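Long-range contacts in glycosyl hydrolase family 62 protein (PDB 5B6T), which probably releases alpha-L-arabinofuranose side groups from arabinoxylan, as an alpha-L-arabinofuranosidase of glycoside hydrolase family 62: residues W259-I269 and L284-P293; S4-G15 and K305-N313. All coordinates share one frame; numbering follows the deposited sequence.

In the fold
Near the N terminus, the chain lays down 4-15, which pairs with 305-313 only near the C-terminal end; contact 2 therefore closes a loop of about 290 residues. Contact 1 is nested inside that loop and spans far less chain, 259-269 being met by 284-293 after a short excursion. Both lie in one five-stranded mixed sheet, in which strand 285-290 runs antiparallel between 266-268 and 305-311, with 7-9 and then 252-254 beyond. The hydroxyls of Y288 and S9, from contacts 1 and 2 respectively, meet between them. Together they join the two chain ends with the strand leading from the calcium-binding H265.

Contact 1: W259-I269 and L284-P293; sequences WTRDISHGELI and LRYLYQGLDP. With CA (calcium ion), chain D.
L284 CD2 packs on L268 CD2 at 4.0 Å, and at the start of the antiparallel ladder I269 N donates to R285 O. Next, Y286 lays its ring along the opposing backbone. CG stands anti to the backbone N (chi1 -161°), which brings one ring face under E267 N, while Y286 CD1 touches L268 CD2 at 3.6 Å. Its hydroxyl takes a weak bond from G266 N and hydrogen-bonds N198 OD1. A CB on G266 would clash with this ring and with L287 O. With an alanine here in place of Y286 the ring is gone, which is likely to open a gap against G266 and E267 and to leave N198 OD1 without this hydroxyl partner. L287 exchanges two backbone bonds of 2.8 Å with E267, L287 N to E267 O and E267 N to L287 O. Y288 CE2 lies 3.7 Å from I263 CD1, with T260 CG2 at the ring edge. A beta bulge shifts the register, and Q289 pairs with S264; the Q289 side chain, extended beyond CG, donates from NE2 to S264 OG at 2.9 Å, nearly in the amide plane, and E213 also bonds that hydroxyl. The same amide lies against CB of H265, whose NE2 binds the calcium ion; five waters complete the coordination shell. W259 CZ3 packs on G290 C at 3.4 Å. L291 N donates to T260 OG1, which itself donates to D262 O, and P293 CB covers one face of the R261 guanidinium. Strand 266-268 edges this blade of the family 62 beta-propeller, with 305-311 beyond 285-290, and strand 25-34 touches H265, I269, L287 and Q289.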
loop_
_atom_site.group_PDB
_atom_site.type_symbol
_atom_site.label_atom_id
_atom_site.label_comp_id
_atom_site.label_asym_id
_atom_site.label_seq_id
_atom_site.Cartn_x
_atom_site.Cartn_y
_atom_site.Cartn_z
ATOM N N TRP A 259 10.225 -17.351 -6.583
ATOM C CA TRP A 259 11.239 -16.733 -5.722
ATOM C C TRP A 259 10.713 -16.323 -4.349
ATOM O O TRP A 259 11.475 -15.965 -3.436
ATOM C CB TRP A 259 11.871 -15.566 -6.459
ATOM C CG TRP A 259 10.940 -14.417 -6.707
ATOM C CD1 TRP A 259 10.135 -14.249 -7.776
ATOM C CD2 TRP A 259 10.775 -13.248 -5.880
ATOM N NE1 TRP A 259 9.433 -13.064 -7.664
ATOM C CE2 TRP A 259 9.825 -12.420 -6.517
ATOM C CE3 TRP A 259 11.335 -12.827 -4.665
ATOM C CZ2 TRP A 259 9.420 -11.187 -5.984
ATOM C CZ3 TRP A 259 10.952 -11.577 -4.156
ATOM C CH2 TRP A 259 9.995 -10.791 -4.808
ATOM N N THR A 260 9.397 -16.368 -4.194
ATOM C CA THR A 260 8.763 -16.003 -2.944
ATOM C C THR A 260 7.556 -16.901 -2.728
ATOM O O THR A 260 6.877 -17.270 -3.687
ATOM C CB THR A 260 8.349 -14.507 -2.960
ATOM O OG1 THR A 260 7.758 -14.167 -1.700
ATOM C CG2 THR A 260 7.374 -14.199 -4.099
ATOM N N ARG A 261 7.287 -17.226 -1.463
ATOM C CA ARG A 261 6.035 -17.849 -1.025
ATOM C C ARG A 261 5.094 -16.869 -0.334
ATOM O O ARG A 261 3.994 -17.252 0.045
ATOM C CB ARG A 261 6.329 -19.004 -0.056
ATOM C CG ARG A 261 7.077 -20.166 -0.703
ATOM C CD ARG A 261 7.162 -21.337 0.278
ATOM N NE ARG A 261 8.367 -22.120 0.015
ATOM C CZ ARG A 261 9.040 -22.836 0.922
ATOM N NH1 ARG A 261 8.635 -22.913 2.188
ATOM N NH2 ARG A 261 10.140 -23.477 0.550
ATOM N N ASP A 262 5.576 -15.638 -0.141
ATOM C CA ASP A 262 4.834 -14.570 0.501
ATOM C C ASP A 262 4.418 -13.558 -0.537
ATOM O O ASP A 262 5.253 -13.140 -1.366
ATOM C CB ASP A 262 5.713 -13.866 1.530
ATOM C CG ASP A 262 6.055 -14.744 2.707
ATOM O OD1 ASP A 262 5.272 -14.752 3.683
ATOM O OD2 ASP A 262 7.130 -15.426 2.669
ATOM N N ILE A 263 3.132 -13.171 -0.487
ATOM C CA ILE A 263 2.621 -12.071 -1.296
ATOM C C ILE A 263 2.186 -11.020 -0.296
ATOM O O ILE A 263 1.192 -11.198 0.413
ATOM C CB ILE A 263 1.432 -12.466 -2.219
ATOM C CG1 ILE A 263 1.753 -13.714 -3.026
ATOM C CG2 ILE A 263 1.085 -11.293 -3.108
ATOM C CD1 ILE A 263 2.935 -13.625 -3.982
ATOM N N SER A 264 2.991 -9.966 -0.189
ATOM C CA SER A 264 2.852 -9.009 0.897
ATOM C C SER A 264 2.765 -7.549 0.381
ATOM O O SER A 264 2.967 -7.290 -0.816
ATOM C CB SER A 264 3.994 -9.285 1.898
ATOM O OG SER A 264 4.034 -8.416 3.014
ATOM N N HIS A 265 2.436 -6.647 1.320
ATOM C CA HIS A 265 2.183 -5.215 1.147
ATOM C C HIS A 265 2.456 -4.649 -0.220
ATOM O O HIS A 265 3.599 -4.455 -0.589
ATOM C CB HIS A 265 2.967 -4.429 2.196
ATOM C CG HIS A 265 2.464 -3.040 2.374
ATOM N ND1 HIS A 265 2.365 -2.418 3.601
ATOM C CD2 HIS A 265 1.963 -2.170 1.467
ATOM C CE1 HIS A 265 1.851 -1.214 3.434
ATOM N NE2 HIS A 265 1.608 -1.033 2.149
ATOM N N GLY A 266 1.384 -4.428 -0.975
ATOM C CA GLY A 266 1.485 -3.955 -2.337
ATOM C C GLY A 266 0.457 -2.905 -2.727
ATOM O O GLY A 266 -0.211 -2.284 -1.879
ATOM N N GLU A 267 0.335 -2.692 -4.046
ATOM C CA GLU A 267 -0.631 -1.748 -4.630
ATOM C C GLU A 267 -0.958 -2.184 -6.032
ATOM O O GLU A 267 -0.062 -2.674 -6.765
ATOM C CB GLU A 267 -0.097 -0.305 -4.680
ATOM C CG GLU A 267 -0.663 0.610 -3.576
ATOM C CD GLU A 267 -0.304 2.063 -3.725
ATOM O OE1 GLU A 267 -0.227 2.538 -4.875
ATOM O OE2 GLU A 267 -0.073 2.738 -2.683
ATOM N N LEU A 268 -2.219 -1.962 -6.422
ATOM C CA LEU A 268 -2.644 -2.209 -7.791
ATOM C C LEU A 268 -2.244 -1.039 -8.691
ATOM O O LEU A 268 -2.220 0.133 -8.275
ATOM C CB LEU A 268 -4.168 -2.399 -7.912
ATOM C CG LEU A 268 -4.773 -3.745 -7.465
ATOM C CD1 LEU A 268 -6.302 -3.643 -7.441
ATOM C CD2 LEU A 268 -4.357 -4.882 -8.399
ATOM N N ILE A 269 -1.941 -1.349 -9.934
ATOM C CA ILE A 269 -1.783 -0.289 -10.928
ATOM C C ILE A 269 -3.154 0.357 -11.164
ATOM O O ILE A 269 -4.163 -0.345 -11.406
ATOM C CB ILE A 269 -1.188 -0.826 -12.244
ATOM C CG1 ILE A 269 0.232 -1.410 -12.082
ATOM C CG2 ILE A 269 -1.189 0.244 -13.307
ATOM C CD1 ILE A 269 1.171 -0.718 -11.147
ATOM N N LEU A 284 -5.649 -6.597 -14.237
ATOM C CA LEU A 284 -5.101 -6.133 -12.952
ATOM C C LEU A 284 -3.598 -6.448 -12.890
ATOM O O LEU A 284 -3.150 -7.463 -13.383
ATOM C CB LEU A 284 -5.823 -6.772 -11.749
ATOM C CG LEU A 284 -7.121 -6.082 -11.299
ATOM C CD1 LEU A 284 -8.220 -6.147 -12.336
ATOM C CD2 LEU A 284 -7.607 -6.681 -9.974
ATOM N N ARG A 285 -2.854 -5.536 -12.266
ATOM C CA ARG A 285 -1.430 -5.702 -12.019
ATOM C C ARG A 285 -1.171 -5.252 -10.590
ATOM O O ARG A 285 -1.634 -4.178 -10.196
ATOM C CB ARG A 285 -0.601 -4.857 -12.990
ATOM C CG ARG A 285 -0.700 -5.272 -14.456
ATOM C CD ARG A 285 0.090 -4.307 -15.335
ATOM N NE ARG A 285 -0.684 -3.140 -15.708
ATOM C CZ ARG A 285 -0.192 -2.032 -16.283
ATOM N NH1 ARG A 285 1.125 -1.884 -16.520
ATOM N NH2 ARG A 285 -1.036 -1.050 -16.593
ATOM N N TYR A 286 -0.451 -6.068 -9.834
ATOM C CA TYR A 286 -0.211 -5.797 -8.419
ATOM C C TYR A 286 1.270 -5.733 -8.187
ATOM O O TYR A 286 1.991 -6.716 -8.342
ATOM C CB TYR A 286 -0.863 -6.855 -7.487
ATOM C CG TYR A 286 -1.057 -6.417 -6.051
ATOM C CD1 TYR A 286 -1.917 -5.383 -5.738
ATOM C CD2 TYR A 286 -0.390 -7.049 -5.001
ATOM C CE1 TYR A 286 -2.090 -4.985 -4.422
ATOM C CE2 TYR A 286 -0.599 -6.690 -3.678
ATOM C CZ TYR A 286 -1.418 -5.621 -3.406
ATOM O OH TYR A 286 -1.593 -5.214 -2.107
ATOM N N LEU A 287 1.738 -4.554 -7.766
ATOM C CA LEU A 287 3.139 -4.351 -7.397
ATOM C C LEU A 287 3.235 -4.696 -5.914
ATOM O O LEU A 287 2.513 -4.118 -5.110
ATOM C CB LEU A 287 3.523 -2.886 -7.654
ATOM C CG LEU A 287 4.990 -2.525 -7.359
ATOM C CD1 LEU A 287 6.014 -3.220 -8.225
ATOM C CD2 LEU A 287 5.128 -1.012 -7.492
ATOM N N TYR A 288 4.078 -5.662 -5.567
ATOM C CA TYR A 288 4.034 -6.234 -4.221
ATOM C C TYR A 288 5.451 -6.461 -3.717
ATOM O O TYR A 288 6.425 -6.348 -4.481
ATOM C CB TYR A 288 3.237 -7.528 -4.257
ATOM C CG TYR A 288 3.980 -8.699 -4.870
ATOM C CD1 TYR A 288 4.090 -8.858 -6.260
ATOM C CD2 TYR A 288 4.547 -9.674 -4.072
ATOM C CE1 TYR A 288 4.770 -9.921 -6.818
ATOM C CE2 TYR A 288 5.227 -10.742 -4.622
ATOM C CZ TYR A 288 5.343 -10.864 -5.998
ATOM O OH TYR A 288 5.984 -11.967 -6.544
ATOM N N GLN A 289 5.560 -6.814 -2.447
ATOM C CA GLN A 289 6.813 -7.249 -1.880
ATOM C C GLN A 289 6.812 -8.736 -1.570
ATOM O O GLN A 289 5.832 -9.292 -1.029
ATOM C CB GLN A 289 7.174 -6.478 -0.594
ATOM C CG GLN A 289 6.172 -6.635 0.548
ATOM C CD GLN A 289 6.491 -5.809 1.768
ATOM O OE1 GLN A 289 7.131 -4.752 1.698
ATOM N NE2 GLN A 289 6.010 -6.287 2.925
ATOM N N GLY A 290 7.939 -9.375 -1.916
ATOM C CA GLY A 290 8.181 -10.784 -1.657
ATOM C C GLY A 290 9.577 -10.963 -1.126
ATOM O O GLY A 290 10.358 -10.013 -1.053
ATOM N N LEU A 291 9.903 -12.192 -0.734
ATOM C CA LEU A 291 11.240 -12.489 -0.247
ATOM C C LEU A 291 11.549 -13.972 -0.342
ATOM O O LEU A 291 10.659 -14.816 -0.504
ATOM C CB LEU A 291 11.454 -11.987 1.180
ATOM C CG LEU A 291 10.964 -12.872 2.332
ATOM C CD1 LEU A 291 11.383 -12.227 3.616
ATOM C CD2 LEU A 291 9.466 -13.089 2.331
ATOM N N ASP A 292 12.837 -14.293 -0.268
ATOM C CA ASP A 292 13.264 -15.687 -0.314
ATOM C C ASP A 292 12.606 -16.471 0.843
ATOM O O ASP A 292 12.648 -16.040 1.987
ATOM C CB ASP A 292 14.788 -15.711 -0.210
ATOM C CG ASP A 292 15.399 -17.108 -0.245
ATOM O OD1 ASP A 292 14.775 -18.111 0.088
ATOM O OD2 ASP A 292 16.597 -17.159 -0.553
ATOM N N PRO A 293 11.959 -17.603 0.534
ATOM C CA PRO A 293 11.235 -18.338 1.600
ATOM C C PRO A 293 12.121 -18.948 2.668
ATOM O O PRO A 293 11.599 -19.369 3.701
ATOM C CB PRO A 293 10.499 -19.441 0.846
ATOM C CG PRO A 293 11.201 -19.568 -0.429
ATOM C CD PRO A 293 11.784 -18.223 -0.785
HETATM CA CA CA D . 0.689 0.647 1.167
HETATM O O HOH W 1 8.753 -16.401 0.713
HETATM O O HOH W 2 -1.084 -0.541 0.991
HETATM O O HOH W 3 -0.035 2.310 0.145
HETATM O O HOH W 4 -4.379 -2.972 -11.922
HETATM O O HOH W 5 0.011 1.453 2.938
HETATM O O HOH W 6 1.210 -0.210 -0.669
HETATM O O HOH W 7 2.581 1.708 1.277
#

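Contact 2: S4-G15 and K305-N313; sequences SFRWSSSGPLIG and KLGLLTQTN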
loop_
_atom_site.group_PDB
_atom_site.type_symbol
_atom_site.label_atom_id
_atom_site.label_comp_id
_atom_site.label_asym_id
_atom_site.label_seq_id
_atom_site.Cartn_x
_atom_site.Cartn_y
_atom_site.Cartn_z
ATOM N N SER A 4 -12.683 -14.656 -8.430
ATOM C CA SER A 4 -11.471 -15.432 -8.174
ATOM C C SER A 4 -10.380 -14.831 -9.052
ATOM O O SER A 4 -10.670 -14.121 -10.018
ATOM C CB SER A 4 -11.640 -16.931 -8.475
ATOM O OG SER A 4 -11.860 -17.141 -9.848
ATOM N N PHE A 5 -9.124 -15.086 -8.674
ATOM C CA PHE A 5 -7.972 -14.491 -9.337
ATOM C C PHE A 5 -6.881 -15.486 -9.621
ATOM O O PHE A 5 -6.650 -16.411 -8.874
ATOM C CB PHE A 5 -7.418 -13.342 -8.473
ATOM C CG PHE A 5 -8.405 -12.257 -8.283
ATOM C CD1 PHE A 5 -8.502 -11.234 -9.214
ATOM C CD2 PHE A 5 -9.359 -12.333 -7.271
ATOM C CE1 PHE A 5 -9.488 -10.265 -9.076
ATOM C CE2 PHE A 5 -10.333 -11.371 -7.150
ATOM C CZ PHE A 5 -10.384 -10.338 -8.047
ATOM N N ARG A 6 -6.205 -15.271 -10.746
ATOM C CA ARG A 6 -4.966 -15.951 -11.063
ATOM C C ARG A 6 -3.967 -14.941 -11.588
ATOM O O ARG A 6 -4.324 -13.994 -12.295
ATOM C CB ARG A 6 -5.188 -17.081 -12.075
ATOM C CG ARG A 6 -5.852 -18.255 -11.359
ATOM C CD ARG A 6 -5.780 -19.549 -12.133
ATOM N NE ARG A 6 -4.417 -19.845 -12.560
ATOM C CZ ARG A 6 -3.432 -20.346 -11.823
ATOM N NH1 ARG A 6 -3.577 -20.670 -10.547
ATOM N NH2 ARG A 6 -2.261 -20.550 -12.416
ATOM N N TRP A 7 -2.701 -15.171 -11.263
ATOM C CA TRP A 7 -1.633 -14.206 -11.572
ATOM C C TRP A 7 -0.413 -14.905 -12.133
ATOM O O TRP A 7 -0.145 -16.090 -11.847
ATOM C CB TRP A 7 -1.154 -13.458 -10.315
ATOM C CG TRP A 7 -2.224 -12.866 -9.479
ATOM C CD1 TRP A 7 -2.850 -13.465 -8.431
ATOM C CD2 TRP A 7 -2.793 -11.554 -9.606
ATOM N NE1 TRP A 7 -3.772 -12.604 -7.901
ATOM C CE2 TRP A 7 -3.761 -11.427 -8.601
ATOM C CE3 TRP A 7 -2.589 -10.486 -10.484
ATOM C CZ2 TRP A 7 -4.528 -10.261 -8.437
ATOM C CZ3 TRP A 7 -3.319 -9.325 -10.319
ATOM C CH2 TRP A 7 -4.290 -9.221 -9.292
ATOM N N SER A 8 0.380 -14.113 -12.855
ATOM C CA SER A 8 1.741 -14.459 -13.239
ATOM C C SER A 8 2.680 -13.408 -12.656
ATOM O O SER A 8 2.484 -12.203 -12.876
ATOM C CB SER A 8 1.896 -14.494 -14.766
ATOM O OG SER A 8 3.258 -14.742 -15.107
ATOM N N SER A 9 3.678 -13.866 -11.910
ATOM C CA SER A 9 4.627 -12.984 -11.262
ATOM C C SER A 9 5.921 -12.868 -12.021
ATOM O O SER A 9 6.477 -13.865 -12.510
ATOM C CB SER A 9 4.961 -13.454 -9.853
ATOM O OG SER A 9 5.850 -12.519 -9.214
ATOM N N SER A 10 6.415 -11.642 -12.086
ATOM C CA SER A 10 7.805 -11.379 -12.444
ATOM C C SER A 10 8.752 -11.943 -11.412
ATOM O O SER A 10 8.337 -12.366 -10.335
ATOM C CB SER A 10 8.041 -9.874 -12.516
ATOM O OG SER A 10 8.051 -9.295 -11.211
ATOM N N GLY A 11 10.038 -11.915 -11.726
ATOM C CA GLY A 11 11.047 -12.072 -10.711
ATOM C C GLY A 11 11.164 -10.831 -9.860
ATOM O O GLY A 11 10.374 -9.887 -10.027
ATOM N N PRO A 12 12.121 -10.819 -8.933
ATOM C CA PRO A 12 12.306 -9.597 -8.145
ATOM C C PRO A 12 12.801 -8.495 -9.054
ATOM O O PRO A 12 13.812 -8.698 -9.784
ATOM C CB PRO A 12 13.356 -9.986 -7.117
ATOM C CG PRO A 12 14.000 -11.251 -7.637
ATOM C CD PRO A 12 13.049 -11.903 -8.574
ATOM N N LEU A 13 12.127 -7.344 -9.045
ATOM C CA LEU A 13 12.453 -6.261 -9.955
ATOM C C LEU A 13 13.278 -5.183 -9.270
ATOM O O LEU A 13 14.185 -4.602 -9.889
ATOM C CB LEU A 13 11.202 -5.626 -10.543
ATOM C CG LEU A 13 10.303 -6.560 -11.377
ATOM C CD1 LEU A 13 9.037 -5.843 -11.787
ATOM C CD2 LEU A 13 11.011 -7.168 -12.578
ATOM N N ILE A 14 12.924 -4.871 -8.024
ATOM C CA ILE A 14 13.582 -3.774 -7.296
ATOM C C ILE A 14 14.016 -4.261 -5.908
ATOM O O ILE A 14 13.229 -4.749 -5.129
ATOM C CB ILE A 14 12.666 -2.552 -7.114
ATOM C CG1 ILE A 14 12.295 -1.937 -8.463
ATOM C CG2 ILE A 14 13.339 -1.493 -6.240
ATOM C CD1 ILE A 14 11.133 -0.963 -8.394
ATOM N N GLY A 15 15.317 -4.118 -5.628
ATOM C CA GLY A 15 15.842 -4.333 -4.308
ATOM C C GLY A 15 16.761 -3.191 -3.903
ATOM O O GLY A 15 16.929 -2.215 -4.640
ATOM N N LYS A 305 11.920 -7.620 -1.581
ATOM C CA LYS A 305 12.133 -7.035 -2.916
ATOM C C LYS A 305 10.766 -6.881 -3.557
ATOM O O LYS A 305 9.821 -7.568 -3.182
ATOM C CB LYS A 305 13.060 -7.923 -3.765
ATOM C CG LYS A 305 14.407 -8.169 -3.068
ATOM C CD LYS A 305 15.314 -9.093 -3.829
ATOM C CE LYS A 305 16.385 -9.667 -2.930
ATOM N NZ LYS A 305 17.255 -8.653 -2.247
ATOM N N LEU A 306 10.673 -5.975 -4.516
ATOM C CA LEU A 306 9.407 -5.712 -5.209
ATOM C C LEU A 306 9.336 -6.532 -6.492
ATOM O O LEU A 306 10.303 -6.569 -7.259
ATOM C CB LEU A 306 9.282 -4.220 -5.547
ATOM C CG LEU A 306 9.502 -3.229 -4.389
ATOM C CD1 LEU A 306 9.195 -1.817 -4.829
ATOM C CD2 LEU A 306 8.698 -3.608 -3.154
ATOM N N GLY A 307 8.184 -7.136 -6.712
ATOM C CA GLY A 307 7.818 -7.779 -7.970
ATOM C C GLY A 307 6.455 -7.347 -8.459
ATOM O O GLY A 307 5.761 -6.532 -7.807
ATOM N N LEU A 308 6.066 -7.861 -9.626
ATOM C CA LEU A 308 4.832 -7.429 -10.259
ATOM C C LEU A 308 4.018 -8.637 -10.681
ATOM O O LEU A 308 4.535 -9.478 -11.423
ATOM C CB LEU A 308 5.139 -6.607 -11.496
ATOM C CG LEU A 308 3.953 -5.926 -12.180
ATOM C CD1 LEU A 308 3.315 -4.890 -11.269
ATOM C CD2 LEU A 308 4.371 -5.268 -13.488
ATOM N N LEU A 309 2.788 -8.703 -10.190
ATOM C CA LEU A 309 1.829 -9.714 -10.615
ATOM C C LEU A 309 1.021 -9.158 -11.776
ATOM O O LEU A 309 0.560 -8.050 -11.703
ATOM C CB LEU A 309 0.854 -10.038 -9.482
ATOM C CG LEU A 309 1.384 -10.500 -8.142
ATOM C CD1 LEU A 309 0.243 -10.860 -7.221
ATOM C CD2 LEU A 309 2.310 -11.690 -8.292
ATOM N N THR A 310 0.838 -9.970 -12.818
ATOM C CA THR A 310 -0.038 -9.653 -13.932
ATOM C C THR A 310 -1.187 -10.661 -13.958
ATOM O O THR A 310 -0.963 -11.856 -13.916
ATOM C CB THR A 310 0.750 -9.706 -15.250
ATOM O OG1 THR A 310 1.801 -8.728 -15.228
ATOM C CG2 THR A 310 -0.134 -9.423 -16.416
ATOM N N GLN A 311 -2.415 -10.171 -13.962
ATOM C CA GLN A 311 -3.559 -11.070 -13.901
ATOM C C GLN A 311 -3.638 -11.918 -15.180
ATOM O O GLN A 311 -3.516 -11.372 -16.286
ATOM C CB GLN A 311 -4.844 -10.269 -13.741
ATOM C CG GLN A 311 -6.107 -11.100 -13.659
ATOM C CD GLN A 311 -7.346 -10.246 -13.569
ATOM O OE1 GLN A 311 -7.358 -9.102 -13.996
ATOM N NE2 GLN A 311 -8.429 -10.829 -13.053
ATOM N N THR A 312 -3.849 -13.226 -14.996
ATOM C CA THR A 312 -3.999 -14.157 -16.113
ATOM C C THR A 312 -5.432 -14.615 -16.347
ATOM O O THR A 312 -5.678 -15.304 -17.350
ATOM C CB THR A 312 -3.084 -15.386 -15.940
ATOM O OG1 THR A 312 -3.449 -16.074 -14.746
ATOM C CG2 THR A 312 -1.646 -14.955 -15.868
ATOM N N ASN A 313 -6.371 -14.282 -15.454
ATOM C CA ASN A 313 -7.788 -14.553 -15.709
ATOM C C ASN A 313 -8.555 -13.261 -15.903
ATOM O O ASN A 313 -9.683 -13.108 -15.418
ATOM C CB ASN A 313 -8.418 -15.386 -14.585
ATOM C CG ASN A 313 -8.651 -14.589 -13.311
ATOM O OD1 ASN A 313 -7.818 -13.739 -12.915
ATOM N ND2 ASN A 313 -9.760 -14.888 -12.638
HETATM O O HOH W 8 -1.634 -17.765 -13.698
#
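An antiparallel ladder between strands 7-9 and 305-311 brings the two ends of the chain together, extended by side-chain bonds at one end; beyond its other end a second, separate bridge at I14-L306 carries a classic beta bulge. The N313 amide grips the incoming chain: ND2 donates to S4 O at 2.9 Å, and N313 OD1 accepts R6 N at 3.1 Å. Q311 NE2 reaches the same N313 OD1 from the opposite face of its plane, so the oxygen is held by two donors and the amide is fixed in rotation. CG of N313 lies between its backbone N and carbonyl carbon (chi1 74°), which turns the amide onto the S4-R6 backbone. R6 O takes T312 N, and S8 with T310 forms a hydrogen-bonded pair, S8 N to T310 O and T310 N to S8 O, each 2.8 Å. On the W7 and S9 side of the sheet, L309 CD1 sits over the W7 five-membered ring, 4.0 Å from its centroid and 15° off the normal, a CH-pi contact. L309 CD2 meets S9 CB at 3.5 Å, while the backbone O of F246 accepts W7 NE1 and the F246 ring packs edge-to-face with the indole. Further along, S10 N donates to L308 O, and S10 OG accepts L308 N while giving its own proton to G11 O, on a lone pair of that carbonyl. After the G11-P12 loop, L13 N and I14 N converge on L306 O, L13 N at 2.7 Å from L306 O and nearly along the C=O axis. I14 O accepts L306 N in return, and I14 CB packs on L306 CB. The pairing of N-terminal 7-9 with C-terminal 305-311 in one blade closes the circle, as in the five-bladed beta-propeller of family 62.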